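PDB 2ZET: melanophilin from Mus musculus, which acts as a Rab effector in melanosome transport, linking melanosome-bound Rab27A to the motor protein myosin Va. Local coordinates for residues L12-W26 with F139-R151. Numbering follows the deposited sequence.
Sequences LDLSTLTDEEAEHVW and FGSAKVIRSLCGR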
ATOM      1  N   LEU B  12      15.081 -17.589  12.128  1.00 85.53           N
ATOM      2  CA  LEU B  12      15.762 -16.330  11.761  1.00 83.12           C
ATOM      3  C   LEU B  12      16.780 -16.071  12.882  1.00 80.58           C
ATOM      4  O   LEU B  12      16.385 -15.837  14.024  1.00 73.98           O
ATOM      5  CB  LEU B  12      14.772 -15.175  11.747  1.00 77.96           C
ATOM      6  CG  LEU B  12      15.575 -13.902  11.503  1.00 70.26           C
ATOM      7  CD1 LEU B  12      16.114 -13.948  10.040  1.00 69.31           C
ATOM      8  CD2 LEU B  12      14.686 -12.658  11.758  1.00 68.11           C
ATOM      9  N   ASP B  13      18.070 -16.102  12.562  1.00 85.80           N
ATOM     10  CA  ASP B  13      19.133 -15.946  13.584  1.00 88.98           C
ATOM     11  C   ASP B  13      19.832 -14.581  13.617  1.00 81.86           C
ATOM     12  O   ASP B  13      20.815 -14.374  12.863  1.00 82.03           O
ATOM     13  CB  ASP B  13      20.207 -17.071  13.405  1.00105.01           C
ATOM     14  CG  ASP B  13      20.149 -17.785  11.968  1.00114.82           C
ATOM     15  OD1 ASP B  13      20.861 -18.867  11.810  1.00106.31           O
ATOM     16  OD2 ASP B  13      19.397 -17.276  11.030  1.00116.40           O
ATOM     17  N   LEU B  14      19.376 -13.675  14.500  1.00 76.25           N
ATOM     18  CA  LEU B  14      19.970 -12.317  14.582  1.00 76.74           C
ATOM     19  C   LEU B  14      21.244 -12.085  15.450  1.00 79.04           C
ATOM     20  O   LEU B  14      21.668 -10.907  15.648  1.00 78.37           O
ATOM     21  CB  LEU B  14      18.902 -11.314  15.042  1.00 68.82           C
ATOM     22  CG  LEU B  14      17.565 -11.348  14.268  1.00 74.15           C
ATOM     23  CD1 LEU B  14      16.615 -10.233  14.835  1.00 66.19           C
ATOM     24  CD2 LEU B  14      17.808 -11.183  12.722  1.00 68.88           C
ATOM     25  N   SER B  15      21.889 -13.149  15.950  1.00 86.25           N
ATOM     26  CA  SER B  15      23.061 -12.893  16.814  1.00 82.18           C
ATOM     27  C   SER B  15      24.062 -12.007  16.052  1.00 81.61           C
ATOM     28  O   SER B  15      24.579 -11.023  16.617  1.00 82.06           O
ATOM     29  CB  SER B  15      23.746 -14.191  17.275  1.00 74.49           C
ATOM     30  OG  SER B  15      24.728 -14.604  16.329  1.00 87.99           O
ATOM     31  N   THR B  16      24.307 -12.329  14.772  1.00 81.96           N
ATOM     32  CA  THR B  16      25.240 -11.522  13.964  1.00 78.41           C
ATOM     33  C   THR B  16      25.052 -10.008  14.189  1.00 78.56           C
ATOM     34  O   THR B  16      26.052  -9.272  14.279  1.00 69.12           O
ATOM     35  CB  THR B  16      25.057 -11.766  12.432  1.00 79.09           C
ATOM     36  OG1 THR B  16      25.226 -13.167  12.139  1.00 76.80           O
ATOM     37  CG2 THR B  16      26.092 -10.936  11.621  1.00 84.78           C
ATOM     38  N   LEU B  17      23.796  -9.533  14.268  1.00 78.18           N
ATOM     39  CA  LEU B  17      23.577  -8.090  14.471  1.00 72.31           C
ATOM     40  C   LEU B  17      24.385  -7.492  15.642  1.00 69.17           C
ATOM     41  O   LEU B  17      24.324  -7.984  16.773  1.00 70.84           O
ATOM     42  CB  LEU B  17      22.095  -7.776  14.710  1.00 70.62           C
ATOM     43  CG  LEU B  17      21.085  -7.546  13.543  1.00 72.61           C
ATOM     44  CD1 LEU B  17      21.811  -7.442  12.170  1.00 70.78           C
ATOM     45  CD2 LEU B  17      20.012  -8.697  13.515  1.00 70.52           C
ATOM     46  N   THR B  18      25.171  -6.457  15.365  1.00 66.13           N
ATOM     47  CA  THR B  18      25.908  -5.762  16.423  1.00 60.52           C
ATOM     48  C   THR B  18      24.766  -5.032  17.167  1.00 64.96           C
ATOM     49  O   THR B  18      23.658  -4.895  16.622  1.00 68.16           O
ATOM     50  CB  THR B  18      26.829  -4.650  15.837  1.00 61.90           C
ATOM     51  OG1 THR B  18      26.045  -3.439  15.645  1.00 50.42           O
ATOM     52  CG2 THR B  18      27.482  -5.121  14.480  1.00 40.66           C
ATOM     53  N   ASP B  19      25.021  -4.508  18.363  1.00 72.00           N
ATOM     54  CA  ASP B  19      23.945  -3.809  19.079  1.00 75.34           C
ATOM     55  C   ASP B  19      23.459  -2.451  18.515  1.00 79.23           C
ATOM     56  O   ASP B  19      22.233  -2.212  18.523  1.00 79.26           O
ATOM     57  CB  ASP B  19      24.282  -3.686  20.582  1.00 74.04           C
ATOM     58  CG  ASP B  19      24.375  -5.073  21.276  1.00 79.10           C
ATOM     59  OD1 ASP B  19      23.694  -6.044  20.775  1.00 77.95           O
ATOM     60  OD2 ASP B  19      25.118  -5.207  22.312  1.00 79.96           O
ATOM     61  N   GLU B  20      24.349  -1.563  18.023  1.00 86.38           N
ATOM     62  CA  GLU B  20      23.821  -0.254  17.513  1.00 86.20           C
ATOM     63  C   GLU B  20      22.764  -0.572  16.468  1.00 84.98           C
ATOM     64  O   GLU B  20      21.732   0.118  16.387  1.00 76.85           O
ATOM     65  CB  GLU B  20      24.888   0.646  16.843  1.00 90.90           C
ATOM     66  CG  GLU B  20      25.991   1.152  17.794  1.00 98.50           C
ATOM     67  CD  GLU B  20      27.389   0.631  17.367  1.00101.17           C
ATOM     68  OE1 GLU B  20      27.413  -0.401  16.590  1.00 98.04           O
ATOM     69  OE2 GLU B  20      28.442   1.241  17.812  1.00100.12           O
ATOM     70  N   GLU B  21      23.036  -1.631  15.700  1.00 90.16           N
ATOM     71  CA  GLU B  21      22.146  -2.109  14.654  1.00 92.40           C
ATOM     72  C   GLU B  21      20.874  -2.624  15.320  1.00 93.82           C
ATOM     73  O   GLU B  21      19.779  -2.128  15.064  1.00 98.32           O
ATOM     74  CB  GLU B  21      22.806  -3.251  13.871  1.00 89.25           C
ATOM     75  CG  GLU B  21      24.258  -3.011  13.474  1.00 93.31           C
ATOM     76  CD  GLU B  21      24.832  -4.144  12.626  1.00 99.57           C
ATOM     77  OE1 GLU B  21      24.652  -5.326  12.988  1.00104.62           O
ATOM     78  OE2 GLU B  21      25.475  -3.852  11.597  1.00103.67           O
ATOM     79  N   ALA B  22      21.032  -3.621  16.185  1.00 93.11           N
ATOM     80  CA  ALA B  22      19.902  -4.209  16.891  1.00 85.23           C
ATOM     81  C   ALA B  22      18.964  -3.119  17.369  1.00 85.43           C
ATOM     82  O   ALA B  22      17.774  -3.141  17.065  1.00 85.95           O
ATOM     83  CB  ALA B  22      20.391  -5.021  18.072  1.00 80.67           C
ATOM     84  N   GLU B  23      19.509  -2.162  18.114  1.00 85.13           N
ATOM     85  CA  GLU B  23      18.725  -1.058  18.650  1.00 83.28           C
ATOM     86  C   GLU B  23      17.919  -0.348  17.558  1.00 81.61           C
ATOM     87  O   GLU B  23      16.783   0.075  17.799  1.00 76.80           O
ATOM     88  CB  GLU B  23      19.650  -0.069  19.362  1.00 93.27           C
ATOM     89  CG  GLU B  23      18.933   1.030  20.139  1.00104.93           C
ATOM     90  CD  GLU B  23      19.903   1.959  20.866  1.00113.65           C
ATOM     91  OE1 GLU B  23      20.667   1.474  21.733  1.00112.53           O
ATOM     92  OE2 GLU B  23      19.903   3.177  20.570  1.00117.41           O
ATOM     93  N   HIS B  24      18.507  -0.225  16.366  1.00 75.59           N
ATOM     94  CA  HIS B  24      17.853   0.419  15.221  1.00 64.46           C
ATOM     95  C   HIS B  24      16.668  -0.401  14.699  1.00 61.64           C
ATOM     96  O   HIS B  24      15.550   0.107  14.604  1.00 61.68           O
ATOM     97  CB  HIS B  24      18.866   0.648  14.087  1.00 65.69           C
ATOM     98  CG  HIS B  24      18.232   0.934  12.759  1.00 72.74           C
ATOM     99  ND1 HIS B  24      17.401   2.012  12.546  1.00 71.82           N
ATOM    100  CD2 HIS B  24      18.271   0.253  11.589  1.00 70.86           C
ATOM    101  CE1 HIS B  24      16.949   1.980  11.305  1.00 65.00           C
ATOM    102  NE2 HIS B  24      17.463   0.922  10.702  1.00 66.59           N
ATOM    103  N   VAL B  25      16.918  -1.664  14.356  1.00 55.50           N
ATOM    104  CA  VAL B  25      15.871  -2.557  13.864  1.00 53.78           C
ATOM    105  C   VAL B  25      14.611  -2.502  14.745  1.00 56.90           C
ATOM    106  O   VAL B  25      13.512  -2.209  14.268  1.00 55.54           O
ATOM    107  CB  VAL B  25      16.386  -4.003  13.800  1.00 50.58           C
ATOM    108  CG1 VAL B  25      15.225  -4.970  13.638  1.00 44.53           C
ATOM    109  CG2 VAL B  25      17.361  -4.147  12.638  1.00 44.22           C
ATOM    110  N   TRP B  26      14.784  -2.788  16.029  1.00 55.26           N
ATOM    111  CA  TRP B  26      13.688  -2.754  16.988  1.00 57.76           C
ATOM    112  C   TRP B  26      12.864  -1.477  16.813  1.00 53.75           C
ATOM    113  O   TRP B  26      11.639  -1.527  16.714  1.00 53.70           O
ATOM    114  CB  TRP B  26      14.270  -2.836  18.407  1.00 57.85           C
ATOM    115  CG  TRP B  26      13.342  -2.474  19.543  1.00 56.95           C
ATOM    116  CD1 TRP B  26      13.653  -1.704  20.613  1.00 55.99           C
ATOM    117  CD2 TRP B  26      11.996  -2.927  19.758  1.00 52.67           C
ATOM    118  NE1 TRP B  26      12.600  -1.649  21.486  1.00 54.21           N
ATOM    119  CE2 TRP B  26      11.570  -2.393  20.987  1.00 49.85           C
ATOM    120  CE3 TRP B  26      11.114  -3.735  19.032  1.00 55.25           C
ATOM    121  CZ2 TRP B  26      10.303  -2.641  21.514  1.00 53.72           C
ATOM    122  CZ3 TRP B  26       9.851  -3.976  19.555  1.00 56.18           C
ATOM    123  CH2 TRP B  26       9.460  -3.430  20.786  1.00 53.87           C
ATOM    124  N   PHE B 139       3.153 -12.257  10.945  1.00 61.88           N
ATOM    125  CA  PHE B 139       3.691 -11.274  10.022  1.00 62.26           C
ATOM    126  C   PHE B 139       5.118 -10.858  10.382  1.00 60.26           C
ATOM    127  O   PHE B 139       5.590 -11.085  11.488  1.00 58.71           O
ATOM    128  CB  PHE B 139       2.763 -10.058   9.951  1.00 57.94           C
ATOM    129  CG  PHE B 139       2.522  -9.405  11.269  1.00 49.25           C
ATOM    130  CD1 PHE B 139       3.499  -8.606  11.853  1.00 55.34           C
ATOM    131  CD2 PHE B 139       1.306  -9.567  11.922  1.00 52.51           C
ATOM    132  CE1 PHE B 139       3.269  -7.967  13.072  1.00 57.42           C
ATOM    133  CE2 PHE B 139       1.063  -8.936  13.141  1.00 53.84           C
ATOM    134  CZ  PHE B 139       2.048  -8.132  13.717  1.00 51.01           C
ATOM    135  N   GLY B 140       5.795 -10.260   9.413  1.00 60.41           N
ATOM    136  CA  GLY B 140       7.166  -9.825   9.587  1.00 62.89           C
ATOM    137  C   GLY B 140       7.617  -9.338  10.949  1.00 59.63           C
ATOM    138  O   GLY B 140       8.423  -9.996  11.596  1.00 55.43           O
ATOM    139  N   SER B 141       7.116  -8.189  11.385  1.00 59.69           N
ATOM    140  CA  SER B 141       7.531  -7.628  12.675  1.00 65.91           C
ATOM    141  C   SER B 141       7.382  -8.602  13.833  1.00 63.08           C
ATOM    142  O   SER B 141       8.189  -8.620  14.763  1.00 54.01           O
ATOM    143  CB  SER B 141       6.754  -6.346  12.963  1.00 66.02           C
ATOM    144  OG  SER B 141       7.038  -5.384  11.967  1.00 65.27           O
ATOM    145  N   ALA B 142       6.341  -9.415  13.766  1.00 61.24           N
ATOM    146  CA  ALA B 142       6.099 -10.408  14.788  1.00 53.08           C
ATOM    147  C   ALA B 142       7.294 -11.363  14.803  1.00 52.33           C
ATOM    148  O   ALA B 142       8.015 -11.447  15.789  1.00 52.62           O
ATOM    149  CB  ALA B 142       4.820 -11.153  14.477  1.00 56.92           C
ATOM    150  N   LYS B 143       7.507 -12.067  13.695  1.00 54.26           N
ATOM    151  CA  LYS B 143       8.620 -13.009  13.591  1.00 49.46           C
ATOM    152  C   LYS B 143       9.896 -12.347  14.103  1.00 48.31           C
ATOM    153  O   LYS B 143      10.539 -12.833  15.030  1.00 51.31           O
ATOM    154  CB  LYS B 143       8.816 -13.435  12.138  1.00 48.28           C
ATOM    155  CG  LYS B 143       9.692 -14.662  11.967  1.00 53.18           C
ATOM    156  CD  LYS B 143      10.814 -14.418  10.972  1.00 60.76           C
ATOM    157  CE  LYS B 143      11.452 -15.724  10.575  1.00 53.55           C
ATOM    158  NZ  LYS B 143      10.443 -16.600   9.929  1.00 46.88           N
ATOM    159  N   VAL B 144      10.244 -11.220  13.502  1.00 46.59           N
ATOM    160  CA  VAL B 144      11.430 -10.484  13.888  1.00 43.11           C
ATOM    161  C   VAL B 144      11.454 -10.048  15.354  1.00 41.21           C
ATOM    162  O   VAL B 144      12.514  -9.739  15.874  1.00 37.66           O
ATOM    163  CB  VAL B 144      11.614  -9.244  12.977  1.00 47.52           C
ATOM    164  CG1 VAL B 144      12.837  -8.440  13.396  1.00 45.45           C
ATOM    165  CG2 VAL B 144      11.770  -9.694  11.540  1.00 54.06           C
ATOM    166  N   ILE B 145      10.312 -10.025  16.033  1.00 42.92           N
ATOM    167  CA  ILE B 145      10.332  -9.597  17.435  1.00 53.79           C
ATOM    168  C   ILE B 145      10.826 -10.682  18.399  1.00 58.37           C
ATOM    169  O   ILE B 145      11.554 -10.387  19.347  1.00 58.82           O
ATOM    170  CB  ILE B 145       8.935  -9.065  17.925  1.00 53.73           C
ATOM    171  CG1 ILE B 145       9.057  -8.428  19.314  1.00 50.00           C
ATOM    172  CG2 ILE B 145       7.953 -10.191  18.078  1.00 55.30           C
ATOM    173  CD1 ILE B 145      10.039  -7.295  19.392  1.00 57.99           C
ATOM    174  N   ARG B 146      10.443 -11.930  18.147  1.00 62.08           N
ATOM    175  CA  ARG B 146      10.838 -13.045  19.003  1.00 64.67           C
ATOM    176  C   ARG B 146      12.319 -13.353  18.791  1.00 66.83           C
ATOM    177  O   ARG B 146      13.042 -13.746  19.716  1.00 59.02           O
ATOM    178  CB  ARG B 146       9.971 -14.264  18.672  1.00 65.66           C
ATOM    179  CG  ARG B 146       8.476 -13.944  18.655  1.00 74.31           C
ATOM    180  CD  ARG B 146       7.611 -15.144  18.317  1.00 83.61           C
ATOM    181  NE  ARG B 146       7.553 -16.094  19.419  1.00 98.19           N
ATOM    182  CZ  ARG B 146       8.051 -17.325  19.370  1.00103.89           C
ATOM    183  NH1 ARG B 146       8.649 -17.767  18.264  1.00101.75           N
ATOM    184  NH2 ARG B 146       7.950 -18.116  20.430  1.00103.81           N
ATOM    185  N   SER B 147      12.747 -13.151  17.550  1.00 70.63           N
ATOM    186  CA  SER B 147      14.123 -13.371  17.129  1.00 69.72           C
ATOM    187  C   SER B 147      15.012 -12.310  17.751  1.00 68.14           C
ATOM    188  O   SER B 147      16.184 -12.544  18.017  1.00 68.53           O
ATOM    189  CB  SER B 147      14.209 -13.289  15.597  1.00 73.22           C
ATOM    190  OG  SER B 147      15.545 -13.384  15.124  1.00 86.01           O
ATOM    191  N   LEU B 148      14.441 -11.139  17.979  1.00 68.18           N
ATOM    192  CA  LEU B 148      15.184 -10.039  18.557  1.00 73.22           C
ATOM    193  C   LEU B 148      15.129 -10.176  20.056  1.00 74.09           C
ATOM    194  O   LEU B 148      15.682  -9.362  20.791  1.00 67.36           O
ATOM    195  CB  LEU B 148      14.567  -8.713  18.122  1.00 82.71           C
ATOM    196  CG  LEU B 148      15.514  -7.525  17.983  1.00 82.68           C
ATOM    197  CD1 LEU B 148      16.735  -7.940  17.180  1.00 81.31           C
ATOM    198  CD2 LEU B 148      14.785  -6.383  17.299  1.00 82.04           C
ATOM    199  N   CYS B 149      14.437 -11.215  20.504  1.00 81.96           N
ATOM    200  CA  CYS B 149      14.326 -11.488  21.927  1.00 92.00           C
ATOM    201  C   CYS B 149      15.536 -12.293  22.370  1.00100.90           C
ATOM    202  O   CYS B 149      15.777 -12.441  23.569  1.00105.76           O
ATOM    203  CB  CYS B 149      13.037 -12.244  22.242  1.00 90.92           C
ATOM    204  SG  CYS B 149      11.682 -11.143  22.692  1.00 82.97           S
ATOM    205  N   GLY B 150      16.289 -12.810  21.390  1.00106.80           N
ATOM    206  CA  GLY B 150      17.505 -13.562  21.673  1.00105.17           C
ATOM    207  C   GLY B 150      18.588 -12.617  22.203  1.00107.08           C
ATOM    208  O   GLY B 150      19.783 -12.763  21.910  1.00103.22           O
ATOM    209  N   ARG B 151      18.140 -11.634  22.988  1.00106.82           N
ATOM    210  CA  ARG B 151      18.983 -10.619  23.609  1.00101.92           C
ATOM    211  C   ARG B 151      18.158 -10.093  24.772  1.00 97.99           C
ATOM    212  O   ARG B 151      16.981  -9.780  24.590  1.00 95.00           O
ATOM    213  CB  ARG B 151      19.260  -9.461  22.638  1.00102.68           C
ATOM    214  CG  ARG B 151      19.740  -9.874  21.243  1.00104.04           C
ATOM    215  CD  ARG B 151      19.754  -8.680  20.299  1.00101.39           C
ATOM    216  NE  ARG B 151      21.074  -8.076  20.152  1.00 93.41           N
ATOM    217  CZ  ARG B 151      21.972  -8.458  19.248  1.00 94.36           C
ATOM    218  NH1 ARG B 151      21.700  -9.449  18.403  1.00 84.95           N
ATOM    219  NH2 ARG B 151      23.137  -7.833  19.172  1.00 95.08           N
TER
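Arg151, the last modelled residue, meets Leu14, Leu17, Asp19 and Ala22 where the loop runs into helix 19-60. With CG anti to the carbonyl carbon (chi1 -49°) and a bend at chi3, the chain brings the guanidinium to these residues. Ala22 CB covers one face of the guanidinium, 3.8 Å from Arg151 NE. NE also makes a weak hydrogen bond to Asp19 OD1. NH1 sits 3.1 Å from Leu14 O. NH2 donates to Leu17 O at 2.7 Å and forms a salt bridge with Asp19 OD1. The carboxylate and guanidinium planes stand nearly perpendicular, 86° apart. In this Slp homology domain, the short helix 140-147 lies against the N-terminal end of the long helix 19-60. The chain of another protein lies against the same region and forms a salt bridge with Glu21. Beside the arginine, Leu148 CD1 meets Leu14 CD1. Leu148 CD2 packs on Val25 CG1 at 3.9 Å and on Trp26 CB. Ile145 CD1 approaches Trp26 CZ3 obliquely. Ser147 OG donates to Leu12 O at 2.8 Å, from above the carbonyl plane. The CB of Leu12 touches Lys143 CE at 3.6 Å, while Lys143 NZ pairs with a bound sulfate.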